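Local coordinates for putative cell surface protein (Streptococcus pyogenes, PDB 4OFQ), which probably acts in adhesion at the bacterial surface as a member of the antigen I/II family, and binds calcium in its C-terminal beta-sandwich region, at residues V217-E222 against D241-T246; G223-T228 against A257-T262; I261-S264 against V268-K271; L292-D297 against F308-F313. One frame throughout, in Å; residues are numbered along the deposited sequence.

Contact 1: V217-E222 against D241-T246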
loop_
_atom_site.group_PDB
_atom_site.type_symbol
_atom_site.label_atom_id
_atom_site.label_comp_id
_atom_site.label_asym_id
_atom_site.label_seq_id
_atom_site.Cartn_x
_atom_site.Cartn_y
_atom_site.Cartn_z
ATOM N N VAL A 217 7.944 -36.872 3.330
ATOM C CA VAL A 217 8.006 -35.708 4.193
ATOM C C VAL A 217 6.937 -34.718 3.774
ATOM O O VAL A 217 6.426 -34.754 2.656
ATOM C CB VAL A 217 9.390 -35.002 4.238
ATOM C CG1 VAL A 217 10.523 -36.006 4.506
ATOM C CG2 VAL A 217 9.640 -34.190 2.973
ATOM N N THR A 218 6.596 -33.841 4.699
ATOM C CA THR A 218 5.559 -32.867 4.439
ATOM C C THR A 218 6.112 -31.472 4.577
ATOM O O THR A 218 6.700 -31.135 5.602
ATOM C CB THR A 218 4.415 -33.027 5.452
ATOM O OG1 THR A 218 3.816 -34.316 5.283
ATOM C CG2 THR A 218 3.380 -31.956 5.244
ATOM N N TYR A 219 5.902 -30.643 3.560
ATOM C CA TYR A 219 6.286 -29.240 3.680
ATOM C C TYR A 219 5.057 -28.443 4.091
ATOM O O TYR A 219 3.971 -28.632 3.536
ATOM C CB TYR A 219 6.843 -28.688 2.363
ATOM C CG TYR A 219 8.156 -29.306 1.942
ATOM C CD1 TYR A 219 9.299 -29.132 2.703
ATOM C CD2 TYR A 219 8.250 -30.074 0.777
ATOM C CE1 TYR A 219 10.512 -29.699 2.315
ATOM C CE2 TYR A 219 9.445 -30.646 0.393
ATOM C CZ TYR A 219 10.569 -30.460 1.168
ATOM O OH TYR A 219 11.761 -31.039 0.793
ATOM N N ARG A 220 5.225 -27.563 5.071
ATOM C CA ARG A 220 4.160 -26.626 5.396
ATOM C C ARG A 220 4.510 -25.252 4.833
ATOM O O ARG A 220 5.551 -24.662 5.190
ATOM C CB ARG A 220 3.952 -26.503 6.897
ATOM C CG ARG A 220 2.832 -25.525 7.223
ATOM C CD ARG A 220 2.536 -25.483 8.702
ATOM N NE ARG A 220 3.487 -24.655 9.433
ATOM C CZ ARG A 220 3.134 -23.654 10.235
ATOM N NH1 ARG A 220 1.852 -23.350 10.400
ATOM N NH2 ARG A 220 4.066 -22.953 10.869
ATOM N N LEU A 221 3.655 -24.749 3.949
ATOM C CA LEU A 221 3.821 -23.402 3.431
ATOM C C LEU A 221 2.860 -22.504 4.194
ATOM O O LEU A 221 1.659 -22.537 3.951
ATOM C CB LEU A 221 3.530 -23.362 1.927
ATOM C CG LEU A 221 4.120 -24.502 1.084
ATOM C CD1 LEU A 221 3.826 -24.296 -0.426
ATOM C CD2 LEU A 221 5.632 -24.629 1.335
ATOM N N GLU A 222 3.379 -21.722 5.134
ATOM C CA GLU A 222 2.513 -20.927 6.011
ATOM C C GLU A 222 2.194 -19.585 5.361
ATOM O O GLU A 222 3.085 -18.759 5.170
ATOM C CB GLU A 222 3.187 -20.695 7.372
ATOM C CG GLU A 222 2.270 -20.002 8.371
ATOM C CD GLU A 222 2.914 -19.780 9.729
ATOM O OE1 GLU A 222 3.879 -18.989 9.809
ATOM O OE2 GLU A 222 2.441 -20.389 10.717
ATOM N N ASP A 241 5.889 -22.891 -5.472
ATOM C CA ASP A 241 6.982 -23.657 -4.872
ATOM C C ASP A 241 7.698 -24.458 -5.953
ATOM O O ASP A 241 7.097 -25.320 -6.589
ATOM C CB ASP A 241 6.423 -24.575 -3.769
ATOM C CG ASP A 241 7.502 -25.170 -2.898
ATOM O OD1 ASP A 241 8.594 -25.470 -3.420
ATOM O OD2 ASP A 241 7.272 -25.318 -1.684
ATOM N N GLN A 242 8.976 -24.141 -6.187
ATOM C CA GLN A 242 9.787 -24.917 -7.117
ATOM C C GLN A 242 10.424 -26.038 -6.322
ATOM O O GLN A 242 11.429 -25.830 -5.638
ATOM C CB GLN A 242 10.883 -24.050 -7.752
ATOM C CG GLN A 242 11.894 -24.850 -8.592
ATOM C CD GLN A 242 11.258 -25.628 -9.743
ATOM O OE1 GLN A 242 10.633 -25.042 -10.632
ATOM N NE2 GLN A 242 11.434 -26.961 -9.739
ATOM N N LEU A 243 9.824 -27.219 -6.383
ATOM C CA LEU A 243 10.328 -28.354 -5.624
ATOM C C LEU A 243 11.606 -28.870 -6.260
ATOM O O LEU A 243 11.783 -28.767 -7.468
ATOM C CB LEU A 243 9.278 -29.465 -5.583
ATOM C CG LEU A 243 7.995 -29.109 -4.836
ATOM C CD1 LEU A 243 6.890 -30.110 -5.167
ATOM C CD2 LEU A 243 8.259 -29.047 -3.337
ATOM N N GLN A 244 12.512 -29.394 -5.440
ATOM C CA GLN A 244 13.712 -30.034 -5.961
ATOM C C GLN A 244 13.290 -31.414 -6.445
ATOM O O GLN A 244 13.523 -32.411 -5.770
ATOM C CB GLN A 244 14.762 -30.154 -4.862
ATOM C CG GLN A 244 16.142 -30.489 -5.361
ATOM C CD GLN A 244 17.184 -30.420 -4.255
ATOM O OE1 GLN A 244 17.275 -29.430 -3.529
ATOM N NE2 GLN A 244 17.970 -31.474 -4.126
ATOM N N HIS A 245 12.641 -31.464 -7.605
ATOM C CA HIS A 245 12.027 -32.704 -8.081
ATOM C C HIS A 245 13.003 -33.818 -8.488
ATOM O O HIS A 245 12.582 -34.937 -8.767
ATOM C CB HIS A 245 10.993 -32.430 -9.187
ATOM C CG HIS A 245 11.581 -31.924 -10.465
ATOM N ND1 HIS A 245 12.641 -31.041 -10.501
ATOM C CD2 HIS A 245 11.265 -32.185 -11.755
ATOM C CE1 HIS A 245 12.952 -30.782 -11.759
ATOM N NE2 HIS A 245 12.127 -31.457 -12.540
ATOM N N THR A 246 14.300 -33.526 -8.509
ATOM C CA THR A 246 15.297 -34.587 -8.622
ATOM C C THR A 246 15.279 -35.486 -7.377
ATOM O O THR A 246 15.649 -36.662 -7.446
ATOM C CB THR A 246 16.710 -34.015 -8.766
ATOM O OG1 THR A 246 16.922 -33.020 -7.754
ATOM C CG2 THR A 246 16.896 -33.368 -10.133
#
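Across the interior of the second beta sandwich, Y219 and L221 of strand 216-222 meet, respectively, L243, just beyond the end of strand 237-242, and D241, near that end. The CA atoms of L221 and D241 are 8.9 Å apart and those of Y219 and L243 10.2 Å, so side chains alone span the gap. The carboxylate of D241 lies against the leucine: its OD2 sits 3.5 Å from CD2 of L221 and 3.8 Å from CD1, beside both methyls. With CG anti to the backbone N (chi1 -167°), D241 extends its acid group toward the opposing strand. This is the face-to-face packing of two sheets belonging to different layers of the sandwich, where alternate residues of a strand look inward, and a buried acid there needs a partner. K195 on strand 194-198, the neighbour of 216-222, donates to D241 OD2 and also makes a cation-pi contact with Y219; its charge would offset the cost of burial and tend to keep the carboxylate ionised. Tyrosine suits its place because the ring can pack while the hydroxyl bonds to D248: CE2 of Y219 is 4.2 Å from CD2 of L243, an oblique approach, while CG2 of V217 rests over one face near the rim. On the other side of strand 216-222, R220 NH2 and E222 OE2 form a salt bridge at 3.0 Å, and R220 is also paired with D311.

Contact 2: G223-T228 against A257-T262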
loop_
_atom_site.group_PDB
_atom_site.type_symbol
_atom_site.label_atom_id
_atom_site.label_comp_id
_atom_site.label_asym_id
_atom_site.label_seq_id
_atom_site.Cartn_x
_atom_site.Cartn_y
_atom_site.Cartn_z
ATOM N N GLY A 223 0.932 -19.372 5.007
ATOM C CA GLY A 223 0.543 -18.119 4.364
ATOM C C GLY A 223 0.454 -16.957 5.342
ATOM O O GLY A 223 0.235 -17.136 6.541
ATOM N N TRP A 224 0.625 -15.747 4.822
ATOM C CA TRP A 224 0.550 -14.550 5.643
ATOM C C TRP A 224 -0.915 -14.302 5.948
ATOM O O TRP A 224 -1.778 -14.523 5.099
ATOM C CB TRP A 224 1.164 -13.357 4.875
ATOM C CG TRP A 224 1.070 -12.037 5.563
ATOM C CD1 TRP A 224 1.715 -11.654 6.706
ATOM C CD2 TRP A 224 0.296 -10.902 5.144
ATOM N NE1 TRP A 224 1.372 -10.362 7.037
ATOM C CE2 TRP A 224 0.513 -9.874 6.087
ATOM C CE3 TRP A 224 -0.551 -10.656 4.059
ATOM C CZ2 TRP A 224 -0.085 -8.617 5.978
ATOM C CZ3 TRP A 224 -1.150 -9.401 3.950
ATOM C CH2 TRP A 224 -0.920 -8.402 4.913
ATOM N N VAL A 225 -1.207 -13.868 7.168
ATOM C CA VAL A 225 -2.583 -13.546 7.532
ATOM C C VAL A 225 -2.893 -12.094 7.130
ATOM O O VAL A 225 -2.211 -11.160 7.556
ATOM C CB VAL A 225 -2.830 -13.741 9.025
ATOM C CG1 VAL A 225 -4.220 -13.244 9.383
ATOM C CG2 VAL A 225 -2.659 -15.240 9.413
ATOM N N VAL A 226 -3.915 -11.920 6.295
ATOM C CA VAL A 226 -4.359 -10.593 5.885
ATOM C C VAL A 226 -5.197 -10.017 7.012
ATOM O O VAL A 226 -6.199 -10.612 7.403
ATOM C CB VAL A 226 -5.191 -10.672 4.594
ATOM C CG1 VAL A 226 -5.651 -9.296 4.146
ATOM C CG2 VAL A 226 -4.374 -11.321 3.491
ATOM N N PRO A 227 -4.784 -8.861 7.548
ATOM C CA PRO A 227 -5.398 -8.308 8.756
ATOM C C PRO A 227 -6.666 -7.540 8.466
ATOM O O PRO A 227 -6.876 -7.113 7.321
ATOM C CB PRO A 227 -4.334 -7.332 9.262
ATOM C CG PRO A 227 -3.713 -6.814 7.981
ATOM C CD PRO A 227 -3.653 -8.035 7.075
ATOM N N THR A 228 -7.486 -7.349 9.497
ATOM C CA THR A 228 -8.673 -6.517 9.374
ATOM C C THR A 228 -8.262 -5.057 9.453
ATOM O O THR A 228 -7.107 -4.752 9.754
ATOM C CB THR A 228 -9.723 -6.818 10.463
ATOM O OG1 THR A 228 -9.158 -6.561 11.752
ATOM C CG2 THR A 228 -10.159 -8.270 10.396
ATOM N N ALA A 257 -7.812 -23.270 6.225
ATOM C CA ALA A 257 -7.958 -21.916 6.753
ATOM C C ALA A 257 -7.191 -21.812 8.065
ATOM O O ALA A 257 -7.246 -22.725 8.891
ATOM C CB ALA A 257 -9.431 -21.577 6.957
ATOM N N THR A 258 -6.446 -20.720 8.247
ATOM C CA THR A 258 -5.738 -20.500 9.509
ATOM C C THR A 258 -6.386 -19.445 10.406
ATOM O O THR A 258 -5.901 -19.177 11.508
ATOM C CB THR A 258 -4.264 -20.135 9.272
ATOM O OG1 THR A 258 -4.183 -19.107 8.283
ATOM C CG2 THR A 258 -3.491 -21.353 8.790
ATOM N N VAL A 259 -7.475 -18.844 9.927
ATOM C CA VAL A 259 -8.302 -17.935 10.717
ATOM C C VAL A 259 -9.755 -18.173 10.323
ATOM O O VAL A 259 -10.012 -18.776 9.286
ATOM C CB VAL A 259 -8.001 -16.448 10.411
ATOM C CG1 VAL A 259 -6.582 -16.064 10.834
ATOM C CG2 VAL A 259 -8.235 -16.145 8.927
ATOM N N ASP A 260 -10.697 -17.711 11.138
ATOM C CA ASP A 260 -12.094 -17.670 10.724
ATOM C C ASP A 260 -12.266 -16.642 9.601
ATOM O O ASP A 260 -11.816 -15.499 9.720
ATOM C CB ASP A 260 -13.017 -17.283 11.884
ATOM C CG ASP A 260 -13.111 -18.350 12.958
ATOM O OD1 ASP A 260 -12.761 -19.525 12.711
ATOM O OD2 ASP A 260 -13.563 -18.000 14.066
ATOM N N ILE A 261 -12.923 -17.050 8.521
ATOM C CA ILE A 261 -13.106 -16.205 7.341
ATOM C C ILE A 261 -14.588 -15.896 7.135
ATOM O O ILE A 261 -15.405 -16.806 7.014
ATOM C CB ILE A 261 -12.544 -16.884 6.066
ATOM C CG1 ILE A 261 -11.055 -17.199 6.240
ATOM C CG2 ILE A 261 -12.760 -15.999 4.827
ATOM C CD1 ILE A 261 -10.524 -18.217 5.239
ATOM N N THR A 262 -14.938 -14.612 7.101
ATOM C CA THR A 262 -16.331 -14.220 6.890
ATOM C C THR A 262 -16.512 -13.728 5.464
ATOM O O THR A 262 -15.711 -12.931 4.981
ATOM C CB THR A 262 -16.779 -13.131 7.888
ATOM O OG1 THR A 262 -16.684 -13.643 9.223
ATOM C CG2 THR A 262 -18.215 -12.687 7.613
HETATM O O HOH W 1 -1.485 -18.868 7.882
#
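V225 and V259 supply the apolar part of this contact, reaching toward each other tip to tip with CG1 of V225 4.0 Å from CG1 of V259. In V225 the CG1 methyl stands anti to the backbone N (chi1 174°), which sends it toward V259 and leaves CG2 to approach the threonine next door; CG2 of V225 lies 4.3 Å from OG1 of T258, a loose packing contact. Short beta-branched side chains fit here, since the CA atoms of V225 and V259 are only 7.9 Å apart.

The spacing follows from the fold. These loops continue strands 216-222 and 248-257, which flank strand 310-318 on its two sides in one sheet of the sandwich. The approach to that middle strand runs between them, V226 bonding through its backbone to F308 and T258 to G309. Having no side chain, G309 puts nothing between the valines, which meet above it.

The polar part is carried by a bridging water. It donates to the carbonyl oxygen of G223 at 2.8 Å and accepts from OG1 of T258 at 2.7 Å, so the threonine hydroxyl serves as donor and the water spans a gap too wide for a direct bond. Threonine is apt here, with a hydroxyl for the water and a methyl that packs against D311, whose OD1 in turn receives the backbone N-H of G223.

Contact 3: I261-S264 against V268-K271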
loop_
_atom_site.group_PDB
_atom_site.type_symbol
_atom_site.label_atom_id
_atom_site.label_comp_id
_atom_site.label_asym_id
_atom_site.label_seq_id
_atom_site.Cartn_x
_atom_site.Cartn_y
_atom_site.Cartn_z
ATOM N N ILE A 261 -12.923 -17.050 8.521
ATOM C CA ILE A 261 -13.106 -16.205 7.341
ATOM C C ILE A 261 -14.588 -15.896 7.135
ATOM O O ILE A 261 -15.405 -16.806 7.014
ATOM C CB ILE A 261 -12.544 -16.884 6.066
ATOM C CG1 ILE A 261 -11.055 -17.199 6.240
ATOM C CG2 ILE A 261 -12.760 -15.999 4.827
ATOM C CD1 ILE A 261 -10.524 -18.217 5.239
ATOM N N THR A 262 -14.938 -14.612 7.101
ATOM C CA THR A 262 -16.331 -14.220 6.890
ATOM C C THR A 262 -16.512 -13.728 5.464
ATOM O O THR A 262 -15.711 -12.931 4.981
ATOM C CB THR A 262 -16.779 -13.131 7.888
ATOM O OG1 THR A 262 -16.684 -13.643 9.223
ATOM C CG2 THR A 262 -18.215 -12.687 7.613
ATOM N N LEU A 263 -17.550 -14.224 4.790
ATOM C CA LEU A 263 -17.820 -13.854 3.404
ATOM C C LEU A 263 -18.916 -12.799 3.350
ATOM O O LEU A 263 -19.521 -12.486 4.373
ATOM C CB LEU A 263 -18.209 -15.074 2.575
ATOM C CG LEU A 263 -17.159 -16.184 2.621
ATOM C CD1 LEU A 263 -17.561 -17.340 1.733
ATOM C CD2 LEU A 263 -15.779 -15.640 2.218
ATOM N N SER A 264 -19.160 -12.249 2.163
ATOM C CA SER A 264 -20.091 -11.132 2.017
ATOM C C SER A 264 -21.539 -11.543 2.272
ATOM O O SER A 264 -22.370 -10.705 2.643
ATOM C CB SER A 264 -19.954 -10.494 0.633
ATOM O OG SER A 264 -19.943 -11.496 -0.370
ATOM N N VAL A 268 -19.627 -17.954 7.513
ATOM C CA VAL A 268 -18.293 -18.010 8.098
ATOM C C VAL A 268 -17.626 -19.348 7.805
ATOM O O VAL A 268 -18.237 -20.402 7.954
ATOM C CB VAL A 268 -18.337 -17.817 9.625
ATOM C CG1 VAL A 268 -16.942 -18.005 10.230
ATOM C CG2 VAL A 268 -18.900 -16.451 9.972
ATOM N N ILE A 269 -16.375 -19.292 7.368
ATOM C CA ILE A 269 -15.558 -20.483 7.200
ATOM C C ILE A 269 -14.631 -20.517 8.404
ATOM O O ILE A 269 -13.826 -19.612 8.593
ATOM C CB ILE A 269 -14.740 -20.420 5.888
ATOM C CG1 ILE A 269 -15.679 -20.441 4.679
ATOM C CG2 ILE A 269 -13.754 -21.567 5.806
ATOM C CD1 ILE A 269 -15.005 -20.085 3.366
ATOM N N THR A 270 -14.759 -21.547 9.232
ATOM C CA THR A 270 -14.006 -21.598 10.473
ATOM C C THR A 270 -12.549 -21.979 10.267
ATOM O O THR A 270 -12.198 -22.679 9.316
ATOM C CB THR A 270 -14.658 -22.546 11.475
ATOM O OG1 THR A 270 -14.695 -23.867 10.921
ATOM C CG2 THR A 270 -16.070 -22.081 11.759
ATOM N N LYS A 271 -11.698 -21.482 11.154
ATOM C CA LYS A 271 -10.293 -21.866 11.174
ATOM C C LYS A 271 -10.180 -23.390 11.177
ATOM O O LYS A 271 -10.895 -24.069 11.922
ATOM C CB LYS A 271 -9.623 -21.271 12.412
ATOM C CG LYS A 271 -8.184 -21.700 12.636
ATOM C CD LYS A 271 -7.613 -20.970 13.847
ATOM C CE LYS A 271 -6.235 -21.490 14.199
ATOM N NZ LYS A 271 -5.557 -20.585 15.165
#
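V268 opens the returning strand of a small beta hairpin, facing T262 as an antiparallel non-hydrogen-bonded pair with CA atoms 4.4 Å apart. Its CG2 leans on OG1 of T262 at 3.7 Å, the two side chains passing at a slant on the more exposed face, where a valine and a threonine, both beta-branched, suit extended backbone. The CA of V268 also makes a C-H...O contact with the carbonyl oxygen of I261, at 3.3 Å. I269 follows and pairs with I261 through two backbone bonds: I261 N donates to I269 O at 2.7 Å and 174°, and I269 N donates to I261 O at 2.7 Å and 171°. Their side chains share the other face, CB of I261 lying 4.2 Å from CB of I269. With its CG1 branch anti to the carbonyl carbon (chi1 -65°), I269 carries CD1 to within 4.1 Å of CD1 of L263, and F298 of helix 296-299 packs on both residues. Beyond the pairing, the backbone N of K271 turns to OD1 of D260. Two short, nearly straight bonds thus fix the register of a very short ladder, while the aliphatic face of I261, I269 and L263 packs inward, on F298 and F308, and leaves T262 and V268 on the more exposed side.

Contact 4: L292-D297 against F308-F313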
loop_
_atom_site.group_PDB
_atom_site.type_symbol
_atom_site.label_atom_id
_atom_site.label_comp_id
_atom_site.label_asym_id
_atom_site.label_seq_id
_atom_site.Cartn_x
_atom_site.Cartn_y
_atom_site.Cartn_z
ATOM N N LEU A 292 -0.442 -23.302 -5.979
ATOM C CA LEU A 292 -1.827 -23.369 -5.515
ATOM C C LEU A 292 -2.363 -21.947 -5.420
ATOM O O LEU A 292 -1.834 -21.122 -4.673
ATOM C CB LEU A 292 -1.941 -24.101 -4.169
ATOM C CG LEU A 292 -3.355 -24.290 -3.603
ATOM C CD1 LEU A 292 -3.463 -25.582 -2.809
ATOM C CD2 LEU A 292 -3.737 -23.110 -2.718
ATOM N N ALA A 293 -3.415 -21.665 -6.178
ATOM C CA ALA A 293 -3.979 -20.320 -6.246
ATOM C C ALA A 293 -5.425 -20.296 -5.788
ATOM O O ALA A 293 -6.247 -21.111 -6.229
ATOM C CB ALA A 293 -3.888 -19.768 -7.673
ATOM N N PHE A 294 -5.749 -19.344 -4.923
ATOM C CA PHE A 294 -7.147 -19.128 -4.589
ATOM C C PHE A 294 -7.897 -18.526 -5.772
ATOM O O PHE A 294 -7.350 -17.707 -6.515
ATOM C CB PHE A 294 -7.265 -18.261 -3.342
ATOM C CG PHE A 294 -7.215 -19.057 -2.081
ATOM C CD1 PHE A 294 -6.004 -19.351 -1.481
ATOM C CD2 PHE A 294 -8.386 -19.547 -1.512
ATOM C CE1 PHE A 294 -5.959 -20.124 -0.321
ATOM C CE2 PHE A 294 -8.349 -20.312 -0.358
ATOM C CZ PHE A 294 -7.133 -20.598 0.236
ATOM N N LYS A 295 -9.148 -18.938 -5.956
ATOM C CA LYS A 295 -9.947 -18.403 -7.055
ATOM C C LYS A 295 -10.360 -16.956 -6.777
ATOM O O LYS A 295 -10.772 -16.625 -5.664
ATOM C CB LYS A 295 -11.185 -19.261 -7.280
ATOM C CG LYS A 295 -10.871 -20.670 -7.758
ATOM C CD LYS A 295 -12.056 -21.601 -7.524
ATOM C CE LYS A 295 -11.773 -22.975 -8.117
ATOM N NZ LYS A 295 -12.891 -23.915 -7.844
ATOM N N GLN A 296 -10.283 -16.101 -7.796
ATOM C CA GLN A 296 -10.636 -14.693 -7.616
ATOM C C GLN A 296 -12.081 -14.472 -7.171
ATOM O O GLN A 296 -12.351 -13.598 -6.348
ATOM C CB GLN A 296 -10.372 -13.878 -8.884
ATOM C CG GLN A 296 -8.922 -13.746 -9.254
ATOM C CD GLN A 296 -8.691 -12.652 -10.276
ATOM O OE1 GLN A 296 -9.035 -12.798 -11.454
ATOM N NE2 GLN A 296 -8.105 -11.541 -9.830
ATOM N N ASP A 297 -13.013 -15.248 -7.721
ATOM C CA ASP A 297 -14.421 -15.055 -7.377
ATOM C C ASP A 297 -14.678 -15.377 -5.898
ATOM O O ASP A 297 -15.570 -14.790 -5.274
ATOM C CB ASP A 297 -15.346 -15.849 -8.311
ATOM C CG ASP A 297 -14.932 -17.300 -8.453
ATOM O OD1 ASP A 297 -13.930 -17.569 -9.155
ATOM O OD2 ASP A 297 -15.612 -18.170 -7.868
ATOM N N PHE A 308 -7.883 -13.011 6.634
ATOM C CA PHE A 308 -7.806 -14.120 5.684
ATOM C C PHE A 308 -6.433 -14.760 5.764
ATOM O O PHE A 308 -5.415 -14.074 5.743
ATOM C CB PHE A 308 -8.105 -13.670 4.240
ATOM C CG PHE A 308 -8.055 -14.799 3.230
ATOM C CD1 PHE A 308 -9.159 -15.617 3.020
ATOM C CD2 PHE A 308 -6.896 -15.059 2.513
ATOM C CE1 PHE A 308 -9.115 -16.664 2.104
ATOM C CE2 PHE A 308 -6.838 -16.108 1.598
ATOM C CZ PHE A 308 -7.962 -16.910 1.391
ATOM N N GLY A 309 -6.396 -16.082 5.871
ATOM C CA GLY A 309 -5.118 -16.769 5.840
ATOM C C GLY A 309 -5.298 -18.256 5.606
ATOM O O GLY A 309 -6.331 -18.826 5.977
ATOM N N ALA A 310 -4.299 -18.877 4.993
ATOM C CA ALA A 310 -4.330 -20.317 4.771
ATOM C C ALA A 310 -2.918 -20.875 4.782
ATOM O O ALA A 310 -1.962 -20.162 4.442
ATOM C CB ALA A 310 -5.014 -20.633 3.441
ATOM N N ASP A 311 -2.797 -22.141 5.183
ATOM C CA ASP A 311 -1.543 -22.884 5.074
ATOM C C ASP A 311 -1.723 -23.993 4.054
ATOM O O ASP A 311 -2.784 -24.635 3.996
ATOM C CB ASP A 311 -1.157 -23.542 6.399
ATOM C CG ASP A 311 -0.659 -22.553 7.426
ATOM O OD1 ASP A 311 -0.494 -21.356 7.087
ATOM O OD2 ASP A 311 -0.451 -22.977 8.581
ATOM N N ALA A 312 -0.684 -24.222 3.255
ATOM C CA ALA A 312 -0.667 -25.357 2.346
ATOM C C ALA A 312 0.271 -26.429 2.890
ATOM O O ALA A 312 1.331 -26.120 3.433
ATOM C CB ALA A 312 -0.230 -24.921 0.958
ATOM N N PHE A 313 -0.133 -27.687 2.765
ATOM C CA PHE A 313 0.730 -28.796 3.156
ATOM C C PHE A 313 0.992 -29.639 1.939
ATOM O O PHE A 313 0.060 -30.177 1.335
ATOM C CB PHE A 313 0.073 -29.654 4.235
ATOM C CG PHE A 313 -0.144 -28.927 5.522
ATOM C CD1 PHE A 313 -1.246 -28.112 5.690
ATOM C CD2 PHE A 313 0.781 -29.021 6.552
ATOM C CE1 PHE A 313 -1.444 -27.421 6.877
ATOM C CE2 PHE A 313 0.584 -28.341 7.740
ATOM C CZ PHE A 313 -0.532 -27.537 7.900
#
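F294 and A310 lie on strands of different sheets, their CA atoms 9.8 Å apart, so the backbones do not bond and side chains fill the space between. The aromatic pair dominates. F308 turns its ring edge to the face of F294 in a T-shaped stack, with centroids 5.2 Å apart and planes at 82°. Its leading atom, CZ, stands over the middle of the F294 ring, 3.8 Å from CE2. The F308 ring gets there because CG is anti to the backbone N (chi1 -179°), carrying it out from the chain to meet F294 arriving from the opposite direction. Beside this stack, CB of A310 lies 3.8 Å from CZ of F294, approaching obliquely. A small residue is right for that position, since F294 already occupies the space in front of the strand. F308 makes a second edge-to-face contact with Y237, and V255 packs on both F294 and A310, so the phenylalanines belong to a larger apolar cluster. A phenylalanine from one sheet, received by an alanine of the facing strand and by a second ring just before that strand begins, makes a hydrophobic interior of the kind expected between the layers of a beta sandwich.

In the fold
Contacts 1 and 4 are buried and join the same two sheets, through neighbouring strands in each: 216-222 beside 310-318, and 237-242 beside 289-294. They differ in chemistry, contact 4 being aromatic and apolar, contact 1 admitting a buried acid. They also touch directly, L221 N bonding to A312 O. Contact 2 lies at the surface, where the strands give way to loops and water can enter; its segments line both sides of the chain that enters contact 4. Contact 3, partly buried, shares I261 and T262 with contact 2 and is alone in having backbone bonds between its own segments. It meets contact 4 where I261 packs on F308.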